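Local coordinates for protein GDP-L-fucose synthase (Campylobacter jejuni subsp. jejuni serotype O:2, PDB 7CXT) that reduces the C4 ketone of GDP-6-OMe-4-keto-L-xylo-heptose with NADPH, as a Rossmann-fold member of the NAD(P)-dependent epimerase/dehydratase family, at residues Leu165-Gly170 with Val238-Ile243. Residues are numbered along the deposited sequence; the frame is centred on the assembly and turned at random.
With NDP (NADPH dihydro-nicotinamide-adenine-dinucleotide phosphate), chain C.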
loop_
_atom_site.group_PDB
_atom_site.type_symbol
_atom_site.label_atom_id
_atom_site.label_comp_id
_atom_site.label_asym_id
_atom_site.label_seq_id
_atom_site.Cartn_x
_atom_site.Cartn_y
_atom_site.Cartn_z
ATOM N N LEU A 165 10.982 7.403 -10.584
ATOM C CA LEU A 165 11.871 7.244 -11.731
ATOM C C LEU A 165 11.646 5.896 -12.403
ATOM O O LEU A 165 11.035 4.987 -11.825
ATOM C CB LEU A 165 13.346 7.366 -11.344
ATOM C CG LEU A 165 13.825 6.275 -10.378
ATOM C CD1 LEU A 165 15.261 5.914 -10.696
ATOM C CD2 LEU A 165 13.700 6.744 -8.932
ATOM N N ASN A 166 12.145 5.779 -13.647
ATOM C CA ASN A 166 11.992 4.542 -14.415
ATOM C C ASN A 166 13.213 3.624 -14.356
ATOM O O ASN A 166 13.190 2.637 -13.621
ATOM C CB ASN A 166 11.621 4.856 -15.860
ATOM C CG ASN A 166 10.134 5.115 -16.014
ATOM O OD1 ASN A 166 9.313 4.422 -15.398
ATOM N ND2 ASN A 166 9.778 6.143 -16.776
ATOM N N ASN A 167 14.257 3.878 -15.134
ATOM C CA ASN A 167 15.451 3.035 -15.127
ATOM C C ASN A 167 16.634 3.847 -14.631
ATOM O O ASN A 167 16.873 4.959 -15.108
ATOM C CB ASN A 167 15.795 2.474 -16.513
ATOM C CG ASN A 167 14.735 1.546 -17.048
ATOM O OD1 ASN A 167 13.885 1.947 -17.856
ATOM N ND2 ASN A 167 14.769 0.309 -16.608
ATOM N N LEU A 168 17.371 3.283 -13.686
ATOM C CA LEU A 168 18.554 3.907 -13.121
ATOM C C LEU A 168 19.806 3.284 -13.724
ATOM O O LEU A 168 19.848 2.092 -14.029
ATOM C CB LEU A 168 18.582 3.728 -11.599
ATOM C CG LEU A 168 19.021 4.812 -10.613
ATOM C CD1 LEU A 168 19.689 4.159 -9.401
ATOM C CD2 LEU A 168 19.893 5.903 -11.217
ATOM N N TYR A 169 20.837 4.104 -13.875
ATOM C CA TYR A 169 22.180 3.616 -14.130
ATOM C C TYR A 169 23.123 4.642 -13.524
ATOM O O TYR A 169 22.705 5.728 -13.112
ATOM C CB TYR A 169 22.447 3.397 -15.631
ATOM C CG TYR A 169 22.615 4.669 -16.429
ATOM C CD1 TYR A 169 21.529 5.480 -16.719
ATOM C CD2 TYR A 169 23.866 5.051 -16.915
ATOM C CE1 TYR A 169 21.673 6.640 -17.463
ATOM C CE2 TYR A 169 24.016 6.214 -17.655
ATOM C CZ TYR A 169 22.926 7.004 -17.918
ATOM O OH TYR A 169 23.093 8.160 -18.635
ATOM N N GLY A 170 24.391 4.298 -13.443
ATOM C CA GLY A 170 25.268 5.258 -12.804
ATOM C C GLY A 170 26.711 4.885 -12.988
ATOM O O GLY A 170 27.041 3.811 -13.496
ATOM N N VAL A 238 10.700 -1.847 -27.851
ATOM C CA VAL A 238 10.255 -1.396 -26.540
ATOM C C VAL A 238 11.084 -0.183 -26.135
ATOM O O VAL A 238 12.305 -0.139 -26.337
ATOM C CB VAL A 238 10.353 -2.539 -25.514
ATOM C CG1 VAL A 238 11.746 -3.155 -25.517
ATOM C CG2 VAL A 238 9.981 -2.042 -24.137
ATOM N N ARG A 239 10.418 0.828 -25.595
ATOM C CA ARG A 239 11.064 2.103 -25.318
ATOM C C ARG A 239 11.244 2.300 -23.822
ATOM O O ARG A 239 10.327 2.032 -23.033
ATOM C CB ARG A 239 10.258 3.249 -25.918
ATOM C CG ARG A 239 10.012 3.058 -27.398
ATOM C CD ARG A 239 9.476 4.313 -28.034
ATOM N NE ARG A 239 10.422 5.419 -27.954
ATOM C CZ ARG A 239 11.441 5.589 -28.791
ATOM N NH1 ARG A 239 11.661 4.710 -29.765
ATOM N NH2 ARG A 239 12.244 6.641 -28.661
ATOM N N ARG A 240 12.431 2.783 -23.441
ATOM C CA ARG A 240 12.791 2.987 -22.043
ATOM C C ARG A 240 13.430 4.355 -21.856
ATOM O O ARG A 240 14.091 4.887 -22.752
ATOM C CB ARG A 240 13.776 1.925 -21.527
ATOM C CG ARG A 240 13.620 0.530 -22.098
ATOM C CD ARG A 240 12.291 -0.082 -21.726
ATOM N NE ARG A 240 11.984 0.137 -20.323
ATOM C CZ ARG A 240 10.761 0.101 -19.811
ATOM N NH1 ARG A 240 9.716 -0.142 -20.596
ATOM N NH2 ARG A 240 10.589 0.319 -18.511
ATOM N N GLU A 241 13.209 4.914 -20.677
ATOM C CA GLU A 241 13.852 6.129 -20.204
ATOM C C GLU A 241 14.843 5.762 -19.107
ATOM O O GLU A 241 14.569 4.883 -18.285
ATOM C CB GLU A 241 12.820 7.114 -19.653
ATOM C CG GLU A 241 13.429 8.342 -19.021
ATOM C CD GLU A 241 12.447 9.108 -18.189
ATOM O OE1 GLU A 241 11.426 8.513 -17.805
ATOM O OE2 GLU A 241 12.709 10.292 -17.892
ATOM N N PHE A 242 15.980 6.455 -19.083
ATOM C CA PHE A 242 17.065 6.190 -18.148
ATOM C C PHE A 242 17.479 7.488 -17.479
ATOM O O PHE A 242 17.445 8.559 -18.094
ATOM C CB PHE A 242 18.285 5.593 -18.863
ATOM C CG PHE A 242 17.986 4.325 -19.584
ATOM C CD1 PHE A 242 17.479 4.346 -20.871
ATOM C CD2 PHE A 242 18.198 3.100 -18.960
ATOM C CE1 PHE A 242 17.175 3.165 -21.526
ATOM C CE2 PHE A 242 17.894 1.909 -19.617
ATOM C CZ PHE A 242 17.395 1.941 -20.891
ATOM N N ILE A 243 17.908 7.389 -16.224
ATOM C CA ILE A 243 18.484 8.540 -15.538
ATOM C C ILE A 243 19.795 8.124 -14.890
ATOM O O ILE A 243 19.855 7.100 -14.207
ATOM C CB ILE A 243 17.501 9.149 -14.515
ATOM C CG1 ILE A 243 18.114 10.380 -13.849
ATOM C CG2 ILE A 243 16.961 8.083 -13.520
ATOM C CD1 ILE A 243 17.153 11.149 -12.957
HETATM P PA NDP C . 19.628 -1.163 -5.242
HETATM O O1A NDP C . 18.840 -2.425 -5.283
HETATM O O2A NDP C . 20.732 -0.902 -6.231
HETATM O O5B NDP C . 20.289 -1.011 -3.746
HETATM C C5B NDP C . 19.249 -1.174 -2.848
HETATM C C4B NDP C . 19.891 -1.111 -1.446
HETATM O O4B NDP C . 18.927 -1.428 -0.446
HETATM C C3B NDP C . 21.034 -2.161 -1.398
HETATM O O3B NDP C . 22.200 -1.572 -0.882
HETATM C C2B NDP C . 20.475 -3.191 -0.376
HETATM O O2B NDP C . 21.388 -3.686 0.432
HETATM C C1B NDP C . 19.570 -2.253 0.475
HETATM N N9A NDP C . 18.564 -3.019 1.187
HETATM C C8A NDP C . 17.537 -3.840 0.653
HETATM N N7A NDP C . 16.785 -4.406 1.593
HETATM C C5A NDP C . 17.358 -3.936 2.821
HETATM C C6A NDP C . 17.030 -4.165 4.166
HETATM N N6A NDP C . 15.980 -4.992 4.546
HETATM N N1A NDP C . 17.727 -3.580 5.157
HETATM C C2A NDP C . 18.775 -2.775 4.759
HETATM N N3A NDP C . 19.210 -2.457 3.546
HETATM C C4A NDP C . 18.461 -3.077 2.567
HETATM O O3 NDP C . 18.429 -0.026 -5.300
HETATM P PN NDP C . 18.691 1.142 -6.381
HETATM O O1N NDP C . 18.603 0.566 -7.741
HETATM O O2N NDP C . 19.688 2.217 -6.002
HETATM O O5D NDP C . 17.176 2.026 -6.358
HETATM C C5D NDP C . 17.053 2.794 -5.231
HETATM C C4D NDP C . 15.661 3.411 -5.269
HETATM O O4D NDP C . 15.348 3.786 -6.641
HETATM C C3D NDP C . 14.599 2.314 -4.876
HETATM O O3D NDP C . 13.557 2.931 -4.208
HETATM C C2D NDP C . 14.122 1.803 -6.244
HETATM O O2D NDP C . 12.806 1.314 -6.236
HETATM C C1D NDP C . 14.137 3.135 -7.018
HETATM N N1N NDP C . 14.146 2.858 -8.451
HETATM C C2N NDP C . 15.276 2.335 -9.091
HETATM C C3N NDP C . 15.141 1.826 -10.369
HETATM C C7N NDP C . 16.304 1.260 -11.054
HETATM O O7N NDP C . 16.316 0.946 -12.260
HETATM N N7N NDP C . 17.451 1.038 -10.301
HETATM C C4N NDP C . 13.849 1.806 -11.077
HETATM C C5N NDP C . 12.821 2.617 -10.406
HETATM C C6N NDP C . 12.993 3.097 -9.176
HETATM P P2B NDP C . 22.198 -5.209 -0.129
HETATM O O1X NDP C . 22.958 -4.634 -1.279
HETATM O O2X NDP C . 22.984 -5.540 1.144
HETATM O O3X NDP C . 20.981 -6.031 -0.436
HETATM O O HOH W 1 14.680 6.719 -15.901
#
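In this extended short-chain dehydrogenase/reductase fold, strand 167-169 follows directly on the C-terminal end of Rossmann strand 160-165 and pairs in parallel with strand 239-244 beside the nicotinamide of NADPH. The pairing rests on two good backbone bonds, with a weak third from Asn167 N to Glu241 O: Ile243 N gives its hydrogen to Asn167 O at 2.9 Å, meeting the oxygen almost head-on (C=O...N 170°), and Tyr169 N reaches Ile243 O at 3.2 Å. Between them, Leu168 N turns the other way and donates to carboxamide O7N of NADPH at 2.9 Å, so one short strand serves both the small sheet and the cofactor. Water 1 donates to Asn167 O and, weakly, to Glu241 O. The extended Glu241 chain (chi1 174°) brings OE1 to Asn166 ND2 at 3.1 Å, close to the Asn166 amide plane, with amide and carboxylate planes 61° apart; Met317 N and Gly280 N also hold this carboxylate, which should fix its rotation. Tyr169 and Phe242 pack against helices 182-197 and 333-345, with Tyr169 CE1 3.8 Å from Phe242 CB. Toward the cofactor, Leu165 CD1 touches Ile243 CG2 at 3.9 Å, while Leu165 CG lies 3.5 Å from nicotinamide C6N.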